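Local coordinates for protein peptidoglycan glycosyltransferase (PDB 4OVD) that belongs to the penicillin-binding proteins and combines a dimerisation domain with a transpeptidase domain, at residues D341-N353 against L465-G477. Sequence-based numbering, arbitrary orientation.
Sequences DMSVREMLRRSSN and LDMMTTVVKEGTG
Met-467, a selenomethionine, lies against the start of helix 344-350, its SE 3.7 Å from Arg-345 CA and also against Val-344 CG1. Its CG sits over one face of the Arg-345 guanidinium, off-centre, near its edge. Leu-348 points at the other helix and crosses Met-467 at about a right angle, with CD2 3.9 Å from Met-467 CB. The same methyl reaches Val-471 CG2. The two helices run in roughly the same direction, at 45° to each other, and come closest at Arg-349 and Val-471, whose CA atoms are 4.5 Å apart.

Two arginines edge this apolar strip. Arg-345 leaves its helix with CG anti to the backbone N (chi1 178°) and bends at chi3, which brings the guanidinium end-on to Asp-466. Arg-345 NH1 and NH2 both donate to one oxygen, with Arg-345 NH2 2.5 Å from Asp-466 OD2. The guanidinium and carboxylate planes stand almost perpendicular, 88° apart. Arg-345 NH1 also donates to Thr-470 OG1 at 2.9 Å. One turn on, Arg-349 lays CG against Gly-475 CA and gives NH1 to Glu-474 O at 3.0 Å. Its NE and NH2 bind Glu-346, which also pairs with Arg-350, and this network fixes the guanidinium from the other side. Water 1 bridges Leu-348 O and Thr-476 OG1, and Thr-491 is a further partner of that hydroxyl.

The contact joins two helical parts of the transpeptidase domain. Helix 298-307 packs on Leu-348 and Met-468, and strand 487-495 lies beside helix 458-474. The chemistry implies a buried apolar seam bordered by charge: a salt bridge from the start of helix 344-350 to the middle of helix 458-474, and an arginine bond to a main-chain carbonyl near the C-terminal end of helix 458-474.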
loop_
_atom_site.group_PDB
_atom_site.type_symbol
_atom_site.label_atom_id
_atom_site.label_comp_id
_atom_site.label_asym_id
_atom_site.label_seq_id
_atom_site.Cartn_x
_atom_site.Cartn_y
_atom_site.Cartn_z
ATOM N N ASP A 341 21.209 4.906 -25.509
ATOM C CA ASP A 341 20.529 6.185 -25.401
ATOM C C ASP A 341 19.135 5.834 -24.952
ATOM O O ASP A 341 18.449 5.063 -25.630
ATOM C CB ASP A 341 20.539 6.811 -26.794
ATOM C CG ASP A 341 21.923 7.264 -27.165
ATOM O OD1 ASP A 341 22.535 7.940 -26.288
ATOM O OD2 ASP A 341 22.402 6.922 -28.268
HETATM N N MSE A 342 18.713 6.314 -23.803
HETATM C CA MSE A 342 17.386 5.973 -23.292
HETATM C C MSE A 342 16.692 7.197 -22.835
HETATM O O MSE A 342 17.329 8.075 -22.241
HETATM C CB MSE A 342 17.490 5.114 -21.990
HETATM C CG MSE A 342 18.255 3.837 -22.042
HETATM SE SE MSE A 342 18.103 3.096 -20.219
HETATM C CE MSE A 342 19.428 1.647 -20.440
ATOM N N SER A 343 15.434 7.371 -23.223
ATOM C CA SER A 343 14.623 8.487 -22.702
ATOM C C SER A 343 14.274 8.095 -21.244
ATOM O O SER A 343 14.425 6.919 -20.864
ATOM C CB SER A 343 13.376 8.647 -23.517
ATOM O OG SER A 343 12.574 7.461 -23.405
ATOM N N VAL A 344 13.824 9.054 -20.454
ATOM C CA VAL A 344 13.398 8.819 -19.095
ATOM C C VAL A 344 12.259 7.805 -19.179
ATOM O O VAL A 344 12.160 6.895 -18.356
ATOM C CB VAL A 344 12.935 10.091 -18.388
ATOM C CG1 VAL A 344 12.352 9.754 -17.002
ATOM C CG2 VAL A 344 14.092 11.073 -18.260
ATOM N N ARG A 345 11.369 7.994 -20.138
ATOM C CA ARG A 345 10.258 7.023 -20.399
ATOM C C ARG A 345 10.840 5.597 -20.571
ATOM O O ARG A 345 10.415 4.632 -19.939
ATOM C CB ARG A 345 9.461 7.408 -21.646
ATOM C CG ARG A 345 8.355 6.424 -21.983
ATOM C CD ARG A 345 7.768 6.735 -23.350
ATOM N NE ARG A 345 7.292 8.102 -23.470
ATOM C CZ ARG A 345 6.143 8.522 -22.957
ATOM N NH1 ARG A 345 5.311 7.668 -22.335
ATOM N NH2 ARG A 345 5.785 9.783 -23.119
ATOM N N GLU A 346 11.856 5.473 -21.364
ATOM C CA GLU A 346 12.474 4.143 -21.553
ATOM C C GLU A 346 13.102 3.582 -20.276
ATOM O O GLU A 346 13.052 2.400 -20.051
ATOM C CB GLU A 346 13.518 4.266 -22.645
ATOM C CG GLU A 346 14.308 3.000 -22.924
ATOM C CD GLU A 346 13.467 1.838 -23.358
ATOM O OE1 GLU A 346 12.255 2.056 -23.728
ATOM O OE2 GLU A 346 14.032 0.714 -23.288
HETATM N N MSE A 347 13.708 4.414 -19.425
HETATM C CA MSE A 347 14.346 3.886 -18.200
HETATM C C MSE A 347 13.283 3.287 -17.338
HETATM O O MSE A 347 13.506 2.229 -16.685
HETATM C CB MSE A 347 15.024 5.010 -17.429
HETATM C CG MSE A 347 16.122 5.619 -18.228
HETATM SE SE MSE A 347 16.850 7.181 -17.235
HETATM C CE MSE A 347 17.698 8.152 -18.683
ATOM N N LEU A 348 12.113 3.880 -17.350
ATOM C CA LEU A 348 11.004 3.345 -16.628
ATOM C C LEU A 348 10.386 2.092 -17.275
ATOM O O LEU A 348 10.045 1.174 -16.605
ATOM C CB LEU A 348 9.972 4.423 -16.418
ATOM C CG LEU A 348 9.223 4.343 -15.113
ATOM C CD1 LEU A 348 10.103 4.670 -13.951
ATOM C CD2 LEU A 348 7.959 5.162 -15.089
ATOM N N ARG A 349 10.253 2.095 -18.583
ATOM C CA ARG A 349 9.692 0.989 -19.314
ATOM C C ARG A 349 10.444 -0.302 -19.004
ATOM O O ARG A 349 9.876 -1.259 -18.591
ATOM C CB ARG A 349 9.746 1.280 -20.782
ATOM C CG ARG A 349 9.068 0.254 -21.644
ATOM C CD ARG A 349 9.411 0.429 -23.100
ATOM N NE ARG A 349 10.771 0.077 -23.395
ATOM C CZ ARG A 349 11.206 -1.159 -23.537
ATOM N NH1 ARG A 349 10.387 -2.191 -23.432
ATOM N NH2 ARG A 349 12.464 -1.359 -23.780
ATOM N N ARG A 350 11.746 -0.268 -19.172
ATOM C CA ARG A 350 12.611 -1.380 -18.856
ATOM C C ARG A 350 13.131 -1.479 -17.410
ATOM O O ARG A 350 13.799 -2.406 -17.058
ATOM C CB ARG A 350 13.766 -1.369 -19.824
ATOM C CG ARG A 350 14.816 -0.362 -19.540
ATOM C CD ARG A 350 16.060 -0.614 -20.362
ATOM N NE ARG A 350 15.792 -0.704 -21.784
ATOM C CZ ARG A 350 16.330 -1.593 -22.591
ATOM N NH1 ARG A 350 17.180 -2.478 -22.123
ATOM N NH2 ARG A 350 16.025 -1.593 -23.862
ATOM N N SER A 351 12.803 -0.515 -16.590
ATOM C CA SER A 351 13.248 -0.478 -15.229
ATOM C C SER A 351 14.745 -0.502 -15.115
ATOM O O SER A 351 15.314 -1.388 -14.548
ATOM C CB SER A 351 12.622 -1.576 -14.414
ATOM O OG SER A 351 12.580 -1.173 -13.096
ATOM N N SER A 352 15.379 0.492 -15.672
ATOM C CA SER A 352 16.868 0.595 -15.557
ATOM C C SER A 352 17.332 1.237 -14.237
ATOM O O SER A 352 17.101 2.442 -13.978
ATOM C CB SER A 352 17.355 1.485 -16.688
ATOM O OG SER A 352 18.732 1.859 -16.604
ATOM N N ASN A 353 17.995 0.452 -13.412
ATOM C CA ASN A 353 18.588 0.990 -12.216
ATOM C C ASN A 353 19.665 1.964 -12.518
ATOM O O ASN A 353 19.799 2.961 -11.802
ATOM C CB ASN A 353 19.212 -0.110 -11.323
ATOM C CG ASN A 353 18.166 -1.026 -10.761
ATOM O OD1 ASN A 353 17.039 -0.625 -10.485
ATOM N ND2 ASN A 353 18.560 -2.207 -10.497
ATOM N N LEU A 465 1.871 9.441 -15.281
ATOM C CA LEU A 465 0.885 8.472 -15.695
ATOM C C LEU A 465 1.165 8.008 -17.127
ATOM O O LEU A 465 1.013 6.805 -17.442
ATOM C CB LEU A 465 -0.534 9.041 -15.654
ATOM C CG LEU A 465 -1.237 9.179 -14.310
ATOM C CD1 LEU A 465 -2.590 9.920 -14.488
ATOM C CD2 LEU A 465 -1.420 7.813 -13.636
ATOM N N ASP A 466 1.521 8.964 -17.995
ATOM C CA ASP A 466 1.879 8.630 -19.363
ATOM C C ASP A 466 3.010 7.596 -19.390
ATOM O O ASP A 466 2.953 6.622 -20.127
ATOM C CB ASP A 466 2.256 9.852 -20.195
ATOM C CG ASP A 466 2.318 9.527 -21.687
ATOM O OD1 ASP A 466 1.246 9.263 -22.266
ATOM O OD2 ASP A 466 3.428 9.529 -22.275
HETATM N N MSE A 467 4.029 7.789 -18.583
HETATM C CA MSE A 467 5.113 6.846 -18.562
HETATM C C MSE A 467 4.694 5.535 -17.941
HETATM O O MSE A 467 5.082 4.502 -18.422
HETATM C CB MSE A 467 6.390 7.317 -17.893
HETATM C CG MSE A 467 6.911 8.530 -18.600
HETATM SE SE MSE A 467 8.604 9.177 -17.859
HETATM C CE MSE A 467 7.956 10.060 -16.217
HETATM N N MSE A 468 3.838 5.562 -16.926
HETATM C CA MSE A 468 3.385 4.329 -16.279
HETATM C C MSE A 468 2.510 3.566 -17.227
HETATM O O MSE A 468 2.397 2.361 -17.116
HETATM C CB MSE A 468 2.653 4.648 -15.023
HETATM C CG MSE A 468 3.698 5.119 -14.024
HETATM SE SE MSE A 468 2.644 5.822 -12.504
HETATM C CE MSE A 468 1.814 4.195 -11.814
ATOM N N THR A 469 1.862 4.259 -18.163
ATOM C CA THR A 469 1.076 3.592 -19.173
ATOM C C THR A 469 2.001 2.831 -20.157
ATOM O O THR A 469 1.659 1.724 -20.574
ATOM C CB THR A 469 0.191 4.605 -19.912
ATOM O OG1 THR A 469 -0.634 5.207 -18.914
ATOM C CG2 THR A 469 -0.691 3.939 -21.001
ATOM N N THR A 470 3.160 3.408 -20.487
ATOM C CA THR A 470 4.162 2.788 -21.369
ATOM C C THR A 470 4.673 1.539 -20.716
ATOM O O THR A 470 4.890 0.550 -21.396
ATOM C CB THR A 470 5.345 3.745 -21.592
ATOM O OG1 THR A 470 4.889 4.836 -22.387
ATOM C CG2 THR A 470 6.460 3.125 -22.356
ATOM N N VAL A 471 4.810 1.559 -19.406
ATOM C CA VAL A 471 5.293 0.384 -18.665
ATOM C C VAL A 471 4.384 -0.815 -18.927
ATOM O O VAL A 471 4.841 -1.930 -19.071
ATOM C CB VAL A 471 5.374 0.607 -17.127
ATOM C CG1 VAL A 471 5.679 -0.719 -16.360
ATOM C CG2 VAL A 471 6.495 1.628 -16.821
ATOM N N VAL A 472 3.096 -0.567 -18.930
ATOM C CA VAL A 472 2.126 -1.605 -19.043
ATOM C C VAL A 472 1.877 -1.937 -20.495
ATOM O O VAL A 472 1.605 -3.064 -20.827
ATOM C CB VAL A 472 0.824 -1.224 -18.320
ATOM C CG1 VAL A 472 -0.247 -2.226 -18.585
ATOM C CG2 VAL A 472 1.044 -1.203 -16.822
ATOM N N LYS A 473 1.895 -0.945 -21.356
ATOM C CA LYS A 473 1.663 -1.252 -22.748
ATOM C C LYS A 473 2.850 -1.833 -23.462
ATOM O O LYS A 473 2.702 -2.713 -24.366
ATOM C CB LYS A 473 1.202 0.011 -23.498
ATOM C CG LYS A 473 -0.287 0.325 -23.294
ATOM C CD LYS A 473 -0.739 1.414 -24.266
ATOM C CE LYS A 473 -2.264 1.575 -24.307
ATOM N NZ LYS A 473 -2.897 1.885 -22.985
ATOM N N GLU A 474 4.027 -1.305 -23.132
ATOM C CA GLU A 474 5.222 -1.650 -23.843
ATOM C C GLU A 474 6.333 -2.185 -23.046
ATOM O O GLU A 474 7.364 -2.457 -23.625
ATOM C CB GLU A 474 5.733 -0.353 -24.551
ATOM C CG GLU A 474 4.661 0.162 -25.506
ATOM C CD GLU A 474 4.880 1.514 -26.150
ATOM O OE1 GLU A 474 5.799 2.341 -25.796
ATOM O OE2 GLU A 474 4.025 1.740 -27.043
ATOM N N GLY A 475 6.159 -2.364 -21.734
ATOM C CA GLY A 475 7.263 -2.824 -20.929
ATOM C C GLY A 475 7.001 -3.988 -20.027
ATOM O O GLY A 475 6.224 -4.884 -20.340
ATOM N N THR A 476 7.576 -3.918 -18.832
ATOM C CA THR A 476 7.544 -5.041 -17.931
ATOM C C THR A 476 6.224 -5.270 -17.318
ATOM O O THR A 476 6.025 -6.240 -16.591
ATOM C CB THR A 476 8.538 -4.801 -16.783
ATOM O OG1 THR A 476 8.164 -3.600 -16.097
ATOM C CG2 THR A 476 9.966 -4.656 -17.324
ATOM N N GLY A 477 5.320 -4.331 -17.488
ATOM C CA GLY A 477 4.030 -4.474 -16.874
ATOM C C GLY A 477 2.978 -5.002 -17.819
ATOM O O GLY A 477 1.819 -5.003 -17.490
HETATM O O HOH W 1 9.149 -1.200 -15.401
#